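Side-chain contacts in carbohydrate deacetylase (Enterococcus faecalis, PDB 2I5I), which probably removes acetyl groups from acetylated carbohydrates during oligosaccharide breakdown, as a magnesium-dependent homodimeric enzyme of the YdjC deacetylase family: residues 11-16 with 128-133; 37-42 with 67-72; 31-36 with 213-218. All coordinates share one frame; numbering follows the deposited sequence.

Interaction 1. Residues 11-16 with 128-133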
ATOM      1  N   ALA A  11      20.625  14.574  -2.592  1.00 22.47           N
ATOM      2  CA  ALA A  11      20.367  15.240  -1.322  1.00 16.62           C
ATOM      3  C   ALA A  11      21.085  14.515  -0.201  1.00 14.22           C
ATOM      4  O   ALA A  11      20.815  13.341   0.059  1.00 19.43           O
ATOM      5  CB  ALA A  11      18.866  15.277  -1.037  1.00 20.81           C
ATOM      6  N   ASP A  12      22.003  15.180   0.485  1.00 19.61           N
ATOM      7  CA  ASP A  12      22.651  14.561   1.629  1.00 19.85           C
ATOM      8  C   ASP A  12      21.756  14.600   2.875  1.00 23.94           C
ATOM      9  O   ASP A  12      20.892  15.477   3.005  1.00 20.15           O
ATOM     10  CB  ASP A  12      23.988  15.269   1.886  1.00 19.47           C
ATOM     11  CG  ASP A  12      24.977  15.099   0.748  1.00 29.15           C
ATOM     12  OD1 ASP A  12      24.631  14.497  -0.291  1.00 24.14           O
ATOM     13  OD2 ASP A  12      26.126  15.579   0.896  1.00 27.57           O
ATOM     14  N   ASP A  13      21.937  13.638   3.761  1.00 21.68           N
ATOM     15  CA  ASP A  13      21.394  13.607   5.104  1.00 19.77           C
ATOM     16  C   ASP A  13      19.989  13.022   5.204  1.00 20.71           C
ATOM     17  O   ASP A  13      19.253  13.330   6.146  1.00 20.21           O
ATOM     18  CB  ASP A  13      21.385  15.016   5.721  1.00 20.09           C
ATOM     19  CG  ASP A  13      22.770  15.580   5.980  1.00 29.80           C
ATOM     20  OD1 ASP A  13      23.709  14.762   6.030  1.00 28.74           O
ATOM     21  OD2 ASP A  13      22.938  16.817   6.129  1.00 25.28           O
ATOM     22  N   PHE A  14      19.608  12.146   4.290  1.00 20.64           N
ATOM     23  CA  PHE A  14      18.336  11.403   4.479  1.00 20.11           C
ATOM     24  C   PHE A  14      18.312  10.713   5.821  1.00 20.39           C
ATOM     25  O   PHE A  14      19.309  10.139   6.271  1.00 17.98           O
ATOM     26  CB  PHE A  14      18.135  10.410   3.338  1.00 22.67           C
ATOM     27  CG  PHE A  14      16.678  10.012   3.112  1.00 18.74           C
ATOM     28  CD1 PHE A  14      15.770  10.977   2.688  1.00 17.20           C
ATOM     29  CD2 PHE A  14      16.281   8.708   3.325  1.00 17.85           C
ATOM     30  CE1 PHE A  14      14.445  10.611   2.487  1.00 22.58           C
ATOM     31  CE2 PHE A  14      14.956   8.334   3.118  1.00 25.35           C
ATOM     32  CZ  PHE A  14      14.065   9.295   2.689  1.00 22.00           C
ATOM     33  N   GLY A  15      17.188  10.735   6.546  1.00 16.81           N
ATOM     34  CA  GLY A  15      17.093  10.123   7.847  1.00 19.89           C
ATOM     35  C   GLY A  15      17.731  10.917   8.969  1.00 16.63           C
ATOM     36  O   GLY A  15      17.713  10.462  10.115  1.00 19.74           O
ATOM     37  N   TYR A  16      18.296  12.083   8.670  1.00 18.14           N
ATOM     38  CA  TYR A  16      18.934  12.908   9.683  1.00 14.94           C
ATOM     39  C   TYR A  16      17.922  13.248  10.770  1.00 19.07           C
ATOM     40  O   TYR A  16      18.100  12.992  11.964  1.00 25.40           O
ATOM     41  CB  TYR A  16      19.525  14.140   9.024  1.00 20.90           C
ATOM     42  CG  TYR A  16      20.515  14.949   9.822  1.00 21.33           C
ATOM     43  CD1 TYR A  16      21.127  14.459  10.971  1.00 22.87           C
ATOM     44  CD2 TYR A  16      20.834  16.230   9.400  1.00 23.49           C
ATOM     45  CE1 TYR A  16      22.027  15.245  11.661  1.00 22.08           C
ATOM     46  CE2 TYR A  16      21.742  17.018  10.091  1.00 24.28           C
ATOM     47  CZ  TYR A  16      22.333  16.515  11.225  1.00 29.33           C
ATOM     48  OH  TYR A  16      23.239  17.298  11.917  1.00 37.77           O
ATOM     49  N   ASP A 128      28.765   7.649   0.012  1.00 22.65           N
ATOM     50  CA  ASP A 128      29.334   8.984   0.129  1.00 21.38           C
ATOM     51  C   ASP A 128      29.560   9.226   1.614  1.00 18.08           C
ATOM     52  O   ASP A 128      29.382   8.271   2.379  1.00 19.95           O
ATOM     53  CB  ASP A 128      28.467  10.023  -0.541  1.00 23.89           C
ATOM     54  CG  ASP A 128      27.185  10.378   0.200  1.00 24.10           C
ATOM     55  OD1 ASP A 128      26.861   9.743   1.216  1.00 21.87           O
ATOM     56  OD2 ASP A 128      26.504  11.314  -0.278  1.00 23.85           O
ATOM     57  N   SER A 129      29.893  10.446   2.040  1.00 20.27           N
ATOM     58  CA  SER A 129      30.111  10.643   3.461  1.00 21.01           C
ATOM     59  C   SER A 129      29.731  12.047   3.923  1.00 16.50           C
ATOM     60  O   SER A 129      29.916  13.043   3.198  1.00 21.03           O
ATOM     61  CB  SER A 129      31.613  10.461   3.815  1.00 21.58           C
ATOM     62  OG  SER A 129      32.125  11.673   3.258  1.00 25.36           O
ATOM     63  N   HIS A 130      29.236  12.054   5.152  1.00 19.41           N
ATOM     64  CA  HIS A 130      28.917  13.253   5.908  1.00 23.10           C
ATOM     65  C   HIS A 130      30.175  14.087   6.083  1.00 21.53           C
ATOM     66  O   HIS A 130      31.213  13.508   6.432  1.00 23.80           O
ATOM     67  CB  HIS A 130      28.364  12.859   7.268  1.00 23.11           C
ATOM     68  CG  HIS A 130      27.870  13.986   8.113  1.00 29.79           C
ATOM     69  ND1 HIS A 130      26.811  14.785   7.747  1.00 34.61           N
ATOM     70  CD2 HIS A 130      28.285  14.438   9.319  1.00 31.99           C
ATOM     71  CE1 HIS A 130      26.596  15.694   8.689  1.00 35.31           C
ATOM     72  NE2 HIS A 130      27.478  15.505   9.657  1.00 30.87           N
ATOM     73  N   HIS A 131      30.085  15.375   5.822  1.00 23.40           N
ATOM     74  CA  HIS A 131      31.227  16.273   5.930  1.00 21.08           C
ATOM     75  C   HIS A 131      32.343  15.899   4.955  1.00 25.75           C
ATOM     76  O   HIS A 131      33.483  16.334   5.165  1.00 26.45           O
ATOM     77  CB  HIS A 131      31.772  16.253   7.362  1.00 25.48           C
ATOM     78  CG  HIS A 131      30.822  16.907   8.335  1.00 29.44           C
ATOM     79  ND1 HIS A 131      31.021  16.879   9.694  1.00 31.19           N
ATOM     80  CD2 HIS A 131      29.666  17.593   8.142  1.00 34.09           C
ATOM     81  CE1 HIS A 131      30.037  17.521  10.297  1.00 31.15           C
ATOM     82  NE2 HIS A 131      29.191  17.976   9.380  1.00 31.04           N
ATOM     83  N   ASN A 132      32.006  15.107   3.941  1.00 23.98           N
ATOM     84  CA  ASN A 132      32.987  14.624   2.971  1.00 24.57           C
ATOM     85  C   ASN A 132      34.254  14.103   3.640  1.00 22.71           C
ATOM     86  O   ASN A 132      35.356  14.398   3.148  1.00 25.50           O
ATOM     87  CB  ASN A 132      33.380  15.712   1.969  1.00 23.07           C
ATOM     88  CG  ASN A 132      33.911  15.126   0.670  1.00 20.25           C
ATOM     89  OD1 ASN A 132      33.498  14.048   0.253  1.00 23.44           O
ATOM     90  ND2 ASN A 132      34.826  15.848   0.039  1.00 25.90           N
ATOM     91  N   VAL A 133      34.124  13.349   4.731  1.00 21.59           N
ATOM     92  CA  VAL A 133      35.299  12.862   5.444  1.00 23.73           C
ATOM     93  C   VAL A 133      36.134  11.821   4.699  1.00 26.85           C
ATOM     94  O   VAL A 133      37.327  11.706   5.042  1.00 30.73           O
ATOM     95  CB  VAL A 133      34.908  12.316   6.845  1.00 22.29           C
ATOM     96  CG1 VAL A 133      34.477  13.502   7.719  1.00 23.35           C
ATOM     97  CG2 VAL A 133      33.850  11.236   6.790  1.00 24.99           C
TER
HETATM   98  O   HOH W   1      26.090  15.530   5.248  1.00 33.60           O
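Asp-13 holds its CG anti to the carbonyl carbon (chi1 -67°) and His-130 sends its imidazole anti to the backbone N (chi1 -175°), and these torsions bring a carboxylate and a ring edge together although neither residue points its first side-chain bond straight at the partner. The side chains meet roughly at a right angle, with the carboxylate tilted 53° from the ring. Asp-13 OD1 sits at the ring edge, near its plane, 3.5 Å from His-130 ND1. One water joins the two: it donates to Asp-13 OD1 at 2.6 Å and is hydrogen-bonded to His-130 ND1 at 2.7 Å. The other oxygen, Asp-13 OD2, forms a salt bridge with Arg-232, so both ends of the carboxylate are held.

In the neighbouring pair, Asp-12 and Asp-128 face one another with their carboxylate planes nearly perpendicular, Asp-12 OD1 lying 3.7 Å from Asp-128 OD2. Arg-156 forms a salt bridge with Asp-12 OD1 and probably eases this proximity, while its reach to Asp-128 is long and weak. Asp-128 OD1 is hydrogen-bonded to His-64 ND1, probably orienting that imidazole as a second-shell residue would. Asp-13, His-64 and His-130 turn donor atoms toward one point; with His-130 a predicted magnesium ligand, this is consistent with an Asp-His-His metal site of a carbohydrate deacetylase, modelled here without a metal.

Interaction 2. Residues 37-42 with 67-72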
ATOM      1  N   THR A  37      21.404  10.282   0.086  1.00 17.41           N
ATOM      2  CA  THR A  37      22.225   9.350   0.876  1.00 16.37           C
ATOM      3  C   THR A  37      21.843   9.484   2.350  1.00 18.44           C
ATOM      4  O   THR A  37      21.718  10.635   2.785  1.00 22.20           O
ATOM      5  CB  THR A  37      23.728   9.572   0.692  1.00 23.86           C
ATOM      6  OG1 THR A  37      24.062  10.953   0.803  1.00 22.18           O
ATOM      7  CG2 THR A  37      24.104   9.083  -0.708  1.00 20.48           C
ATOM      8  N   ALA A  38      21.655   8.343   2.976  1.00 16.10           N
ATOM      9  CA  ALA A  38      21.049   8.197   4.288  1.00 18.61           C
ATOM     10  C   ALA A  38      22.002   7.813   5.402  1.00 24.11           C
ATOM     11  O   ALA A  38      22.916   7.013   5.181  1.00 20.64           O
ATOM     12  CB  ALA A  38      19.965   7.114   4.166  1.00 20.90           C
ATOM     13  N   LEU A  39      21.758   8.356   6.595  1.00 18.31           N
ATOM     14  CA  LEU A  39      22.559   8.074   7.778  1.00 18.36           C
ATOM     15  C   LEU A  39      22.024   6.925   8.613  1.00 19.38           C
ATOM     16  O   LEU A  39      21.114   7.099   9.435  1.00 21.11           O
ATOM     17  CB  LEU A  39      22.643   9.332   8.632  1.00 20.37           C
ATOM     18  CG  LEU A  39      23.255  10.598   8.030  1.00 19.75           C
ATOM     19  CD1 LEU A  39      22.630  11.834   8.656  1.00 27.68           C
ATOM     20  CD2 LEU A  39      24.781  10.592   8.230  1.00 23.23           C
ATOM     21  N   PRO A  40      22.574   5.719   8.520  1.00 17.54           N
ATOM     22  CA  PRO A  40      22.194   4.655   9.438  1.00 16.30           C
ATOM     23  C   PRO A  40      22.512   4.915  10.908  1.00 16.37           C
ATOM     24  O   PRO A  40      21.978   4.266  11.817  1.00 22.58           O
ATOM     25  CB  PRO A  40      23.033   3.439   8.986  1.00 26.27           C
ATOM     26  CG  PRO A  40      23.989   3.956   7.982  1.00 24.98           C
ATOM     27  CD  PRO A  40      23.590   5.312   7.532  1.00 21.80           C
ATOM     28  N   THR A  41      23.398   5.865  11.183  1.00 21.03           N
ATOM     29  CA  THR A  41      23.800   6.227  12.528  1.00 20.15           C
ATOM     30  C   THR A  41      22.728   7.073  13.204  1.00 26.80           C
ATOM     31  O   THR A  41      22.771   7.334  14.405  1.00 26.55           O
ATOM     32  CB  THR A  41      25.133   7.011  12.528  1.00 23.70           C
ATOM     33  OG1 THR A  41      25.183   7.897  11.408  1.00 22.90           O
ATOM     34  CG2 THR A  41      26.270   6.005  12.397  1.00 20.65           C
ATOM     35  N   SER A  42      21.749   7.484  12.393  1.00 28.00           N
ATOM     36  CA  SER A  42      20.637   8.270  12.926  1.00 22.97           C
ATOM     37  C   SER A  42      19.491   7.425  13.439  1.00 17.36           C
ATOM     38  O   SER A  42      19.038   6.456  12.847  1.00 19.38           O
ATOM     39  CB  SER A  42      20.111   9.186  11.809  1.00 23.63           C
ATOM     40  OG  SER A  42      19.209  10.134  12.362  1.00 29.49           O
ATOM     41  N   LEU A  67      31.945   9.947  10.424  1.00 17.66           N
ATOM     42  CA  LEU A  67      32.838   9.915  11.554  1.00 19.65           C
ATOM     43  C   LEU A  67      32.638  11.128  12.460  1.00 21.63           C
ATOM     44  O   LEU A  67      33.320  11.256  13.468  1.00 21.45           O
ATOM     45  CB  LEU A  67      34.306   9.902  11.097  1.00 20.88           C
ATOM     46  CG  LEU A  67      34.769   8.620  10.406  1.00 21.81           C
ATOM     47  CD1 LEU A  67      36.198   8.758   9.894  1.00 28.68           C
ATOM     48  CD2 LEU A  67      34.662   7.420  11.331  1.00 24.32           C
ATOM     49  N   THR A  68      31.709  12.024  12.104  1.00 24.09           N
ATOM     50  CA  THR A  68      31.675  13.338  12.741  1.00 23.19           C
ATOM     51  C   THR A  68      30.255  13.827  13.007  1.00 35.11           C
ATOM     52  O   THR A  68      30.046  15.008  13.273  1.00 28.77           O
ATOM     53  CB  THR A  68      32.374  14.383  11.833  1.00 22.47           C
ATOM     54  OG1 THR A  68      31.635  14.475  10.608  1.00 24.75           O
ATOM     55  CG2 THR A  68      33.781  13.975  11.434  1.00 26.60           C
ATOM     56  N   LEU A  69      29.261  12.947  12.920  1.00 28.62           N
ATOM     57  CA  LEU A  69      27.869  13.382  13.067  1.00 27.65           C
ATOM     58  C   LEU A  69      27.658  13.905  14.492  1.00 27.47           C
ATOM     59  O   LEU A  69      27.822  13.195  15.483  1.00 24.00           O
ATOM     60  CB  LEU A  69      26.884  12.287  12.736  1.00 27.52           C
ATOM     61  CG  LEU A  69      25.381  12.563  12.767  1.00 29.30           C
ATOM     62  CD1 LEU A  69      24.954  13.503  11.656  1.00 30.52           C
ATOM     63  CD2 LEU A  69      24.593  11.262  12.645  1.00 27.91           C
ATOM     64  N   ASN A  70      27.294  15.179  14.545  1.00 28.04           N
ATOM     65  CA  ASN A  70      27.018  15.849  15.795  1.00 29.48           C
ATOM     66  C   ASN A  70      25.964  15.068  16.574  1.00 26.38           C
ATOM     67  O   ASN A  70      24.934  14.701  16.034  1.00 34.77           O
ATOM     68  CB  ASN A  70      26.611  17.294  15.518  1.00 34.22           C
ATOM     69  CG  ASN A  70      26.394  18.124  16.758  1.00 39.91           C
ATOM     70  OD1 ASN A  70      25.302  18.684  16.857  1.00 44.58           O
ATOM     71  ND2 ASN A  70      27.338  18.247  17.681  1.00 38.49           N
ATOM     72  N   GLN A  71      26.271  14.798  17.827  1.00 27.32           N
ATOM     73  CA  GLN A  71      25.409  14.262  18.856  1.00 33.34           C
ATOM     74  C   GLN A  71      25.002  12.825  18.599  1.00 35.31           C
ATOM     75  O   GLN A  71      23.995  12.316  19.096  1.00 28.92           O
ATOM     76  CB  GLN A  71      24.173  15.157  19.005  1.00 28.42           C
ATOM     77  CG  GLN A  71      24.536  16.511  19.639  1.00 27.32           C
ATOM     78  CD  GLN A  71      23.331  17.442  19.567  1.00 33.62           C
ATOM     79  OE1 GLN A  71      23.424  18.523  18.972  1.00 38.18           O
ATOM     80  NE2 GLN A  71      22.232  16.972  20.120  1.00 34.57           N
ATOM     81  N   ALA A  72      25.835  12.134  17.820  1.00 25.11           N
ATOM     82  CA  ALA A  72      25.571  10.723  17.575  1.00 19.57           C
ATOM     83  C   ALA A  72      26.797   9.890  17.958  1.00 25.02           C
ATOM     84  O   ALA A  72      27.896  10.421  18.131  1.00 24.74           O
ATOM     85  CB  ALA A  72      25.219  10.498  16.125  1.00 26.50           C
TER
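Leu-39 and Leu-69 reach toward each other tip to tip, their CD1 methyls meeting at 4.1 Å, while Thr-41 lies beside the same leucine, the two side chains sliding past one another in opposite directions. Leu-69 thus spends its two branches on two partners: CD1 goes to Leu-39, and CD2 lies 3.6 Å from Thr-41 OG1. With CG anti to the backbone N (chi1 -177°), Leu-69 reaches out of its loop and divides its two methyls between the partners. The contact with the threonine is one of a methyl group against a hydroxyl oxygen, and the cohesion across the interface is therefore chiefly van der Waals. At the margin Ala-72 adds a looser touch, its CB 4.4 Å from Thr-41 O.

Each side is shaped by a tight turn. A type I turn runs from Leu-39 to Ser-42, closed by the hydrogen bond from Ser-42 N to Leu-39 O at 3.0 Å, and a type II turn spans Leu-69 to Ala-72, closed by the hydrogen bond from Ala-72 N to Leu-69 O at 3.2 Å. Both loops follow the C-terminal ends of adjacent parallel strands, 35-38 and 60-65, and the side chain of Leu-69 comes within about 4 Å of that of His-130, a predicted magnesium ligand. Leu-39 also packs on His-64 and Leu-69 on Tyr-16, with helix 103-117 meeting both Thr-41 and Leu-67, and helix 94-97 packing against Leu-67 and Thr-68.

Interaction 3. Residues 31-36 with 213-218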
ATOM      1  N   GLY A  31      10.470  18.163  -7.539  1.00 22.74           N
ATOM      2  CA  GLY A  31      11.645  18.916  -7.945  1.00 21.47           C
ATOM      3  C   GLY A  31      12.659  18.037  -8.669  1.00 18.96           C
ATOM      4  O   GLY A  31      12.307  16.987  -9.188  1.00 23.81           O
ATOM      5  N   VAL A  32      13.928  18.451  -8.687  1.00 24.34           N
ATOM      6  CA  VAL A  32      14.880  17.715  -9.533  1.00 23.52           C
ATOM      7  C   VAL A  32      15.846  16.818  -8.777  1.00 25.89           C
ATOM      8  O   VAL A  32      16.761  16.242  -9.391  1.00 22.82           O
ATOM      9  CB  VAL A  32      15.651  18.723 -10.422  1.00 28.32           C
ATOM     10  CG1 VAL A  32      14.692  19.382 -11.412  1.00 25.15           C
ATOM     11  CG2 VAL A  32      16.369  19.759  -9.583  1.00 20.87           C
ATOM     12  N   VAL A  33      15.692  16.618  -7.476  1.00 20.42           N
ATOM     13  CA  VAL A  33      16.514  15.687  -6.706  1.00 20.19           C
ATOM     14  C   VAL A  33      16.248  14.264  -7.188  1.00 23.76           C
ATOM     15  O   VAL A  33      15.106  13.789  -7.223  1.00 23.27           O
ATOM     16  CB  VAL A  33      16.276  15.782  -5.190  1.00 19.26           C
ATOM     17  CG1 VAL A  33      16.994  14.661  -4.451  1.00 18.44           C
ATOM     18  CG2 VAL A  33      16.700  17.155  -4.680  1.00 18.62           C
ATOM     19  N   THR A  34      17.301  13.551  -7.594  1.00 18.29           N
ATOM     20  CA  THR A  34      17.101  12.206  -8.134  1.00 19.84           C
ATOM     21  C   THR A  34      17.611  11.102  -7.234  1.00 17.68           C
ATOM     22  O   THR A  34      17.343   9.905  -7.455  1.00 20.28           O
ATOM     23  CB  THR A  34      17.832  12.058  -9.500  1.00 25.38           C
ATOM     24  OG1 THR A  34      19.228  11.992  -9.174  1.00 26.97           O
ATOM     25  CG2 THR A  34      17.638  13.250 -10.406  1.00 17.91           C
ATOM     26  N   SER A  35      18.337  11.478  -6.200  1.00 18.86           N
ATOM     27  CA  SER A  35      19.015  10.586  -5.283  1.00 17.43           C
ATOM     28  C   SER A  35      19.174  11.211  -3.909  1.00 12.25           C
ATOM     29  O   SER A  35      19.119  12.446  -3.796  1.00 18.84           O
ATOM     30  CB  SER A  35      20.387  10.287  -5.900  1.00 26.93           C
ATOM     31  OG  SER A  35      21.164   9.455  -5.065  1.00 21.77           O
ATOM     32  N   THR A  36      19.390  10.383  -2.908  1.00 16.61           N
ATOM     33  CA  THR A  36      19.757  10.833  -1.573  1.00 17.38           C
ATOM     34  C   THR A  36      20.705   9.827  -0.944  1.00 18.19           C
ATOM     35  O   THR A  36      20.777   8.664  -1.366  1.00 21.38           O
ATOM     36  CB  THR A  36      18.505  11.045  -0.709  1.00 20.29           C
ATOM     37  OG1 THR A  36      18.780  11.727   0.526  1.00 17.25           O
ATOM     38  CG2 THR A  36      17.911   9.679  -0.362  1.00 20.04           C
ATOM     39  N   CYS A 213      23.376  18.444  -2.437  1.00 22.60           N
ATOM     40  CA  CYS A 213      22.558  19.508  -1.856  1.00 18.99           C
ATOM     41  C   CYS A 213      21.990  19.058  -0.510  1.00 19.49           C
ATOM     42  O   CYS A 213      22.095  17.883  -0.191  1.00 20.57           O
ATOM     43  CB  CYS A 213      21.427  19.903  -2.802  1.00 20.73           C
ATOM     44  SG  CYS A 213      20.370  18.545  -3.358  1.00 23.39           S
ATOM     45  N   HIS A 214      21.403  20.001   0.224  1.00 21.72           N
ATOM     46  CA  HIS A 214      20.880  19.699   1.544  1.00 19.71           C
ATOM     47  C   HIS A 214      19.464  20.254   1.767  1.00 21.16           C
ATOM     48  O   HIS A 214      19.192  21.057   2.668  1.00 25.60           O
ATOM     49  CB  HIS A 214      21.847  20.244   2.576  1.00 21.42           C
ATOM     50  CG  HIS A 214      23.242  19.692   2.490  1.00 22.44           C
ATOM     51  ND1 HIS A 214      24.164  20.102   1.547  1.00 26.10           N
ATOM     52  CD2 HIS A 214      23.866  18.772   3.255  1.00 25.98           C
ATOM     53  CE1 HIS A 214      25.293  19.439   1.737  1.00 26.67           C
ATOM     54  NE2 HIS A 214      25.149  18.620   2.774  1.00 29.50           N
ATOM     55  N   PRO A 215      18.513  19.828   0.952  1.00 22.21           N
ATOM     56  CA  PRO A 215      17.123  20.260   1.169  1.00 18.24           C
ATOM     57  C   PRO A 215      16.615  19.643   2.473  1.00 18.42           C
ATOM     58  O   PRO A 215      17.033  18.569   2.889  1.00 19.53           O
ATOM     59  CB  PRO A 215      16.357  19.684  -0.001  1.00 21.11           C
ATOM     60  CG  PRO A 215      17.242  18.683  -0.662  1.00 20.81           C
ATOM     61  CD  PRO A 215      18.644  18.917  -0.183  1.00 27.72           C
ATOM     62  N   ALA A 216      15.687  20.330   3.117  1.00 22.69           N
ATOM     63  CA  ALA A 216      15.000  19.913   4.317  1.00 18.26           C
ATOM     64  C   ALA A 216      13.828  20.863   4.592  1.00 20.63           C
ATOM     65  O   ALA A 216      13.859  21.983   4.107  1.00 18.71           O
ATOM     66  CB  ALA A 216      15.899  19.917   5.537  1.00 19.11           C
ATOM     67  N   PHE A 217      12.865  20.348   5.341  1.00 21.86           N
ATOM     68  CA  PHE A 217      11.949  21.143   6.125  1.00 19.32           C
ATOM     69  C   PHE A 217      12.624  21.311   7.484  1.00 21.20           C
ATOM     70  O   PHE A 217      13.495  20.515   7.839  1.00 19.75           O
ATOM     71  CB  PHE A 217      10.564  20.519   6.259  1.00 17.09           C
ATOM     72  CG  PHE A 217       9.831  20.305   4.951  1.00 14.76           C
ATOM     73  CD1 PHE A 217       9.959  21.125   3.843  1.00 15.82           C
ATOM     74  CD2 PHE A 217       8.954  19.231   4.803  1.00 14.62           C
ATOM     75  CE1 PHE A 217       9.219  20.885   2.685  1.00 15.54           C
ATOM     76  CE2 PHE A 217       8.232  18.962   3.669  1.00 17.83           C
ATOM     77  CZ  PHE A 217       8.389  19.795   2.579  1.00 16.28           C
ATOM     78  N   ILE A 218      12.225  22.315   8.237  1.00 17.88           N
ATOM     79  CA  ILE A 218      12.801  22.544   9.561  1.00 18.31           C
ATOM     80  C   ILE A 218      11.920  21.941  10.658  1.00 25.77           C
ATOM     81  O   ILE A 218      10.700  22.172  10.661  1.00 17.88           O
ATOM     82  CB  ILE A 218      13.018  24.037   9.860  1.00 23.81           C
ATOM     83  CG1 ILE A 218      13.832  24.818   8.835  1.00 28.44           C
ATOM     84  CG2 ILE A 218      13.668  24.203  11.229  1.00 29.94           C
ATOM     85  CD1 ILE A 218      14.875  24.018   8.100  1.00 32.95           C
TER
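The closest pair of CA atoms across the contact, those of Val-33 and Cys-213, lies 8.6 Å apart, and the touching is done by side chains, Val-33 lying just ahead of strand 35-38 and Cys-213 at the close of strand 208-213. Val-33 points its side chain toward the other segment, and a single methyl, CG2, does the touching. That branch is anti to the carbonyl carbon, while CG1 takes the place anti to the backbone N (chi1 172°). Val-33 CG2 meets Cys-213 SG at 4.1 Å and Pro-215 CG at 4.3 Å. Since Cys-213 SG and Pro-215 CG are themselves 4.1 Å apart, the three atoms mark out an almost equilateral triangle, with the methyl set against the cysteine and proline together.

The two strands involved are not neighbours in the parallel sheet of this barrel-like beta/alpha fold: strand 6-11 runs between them and pairs with each. The contact consequently bridges across that central strand, and Ala-11, at its end, packs against both Val-33 and Pro-215. Helices close over the cluster, Val-33 resting on Ala-27 of helix 18-29 and Cys-213 on Leu-239 of helix 231-239, which leaves all three touching residues buried.

Cys-213 carries its sulfur between the backbone N and the carbonyl carbon (chi1 54°), a torsion that swings SG back toward the valine methyl, although the first bond of the side chain runs past it. Pro-215 does face Val-33, and offers the CG corner of its ring. Farther along the same loop the surroundings change from core to interface: Phe-217 packs on Phe-217 of the second subunit, and Ile-218 both packs on Ile-218 of that subunit and forms backbone hydrogen bonds with it.

How the interactions relate
From the N terminus, residues 11-16 come first and wait until 128-133 for their partner, so interaction 1 closes a long loop. Within it the chain passes 31-36, which opens interaction 3, and then directly 37-42, whose partner 67-72 arrives soon after; interaction 2 therefore lies within both longer loops. Interaction 3 closes only at 213-218, beyond the end of interaction 1, and the two cross. All draw on one parallel sheet. Strand 35-38 is shared by interactions 2 and 3, about 17 Å apart between centres. Interaction 1 touches both, through Gly-15 O with Ser-42 OG and Ala-11 O with Thr-36 OG1, linking the probable metal site to the sheet around it.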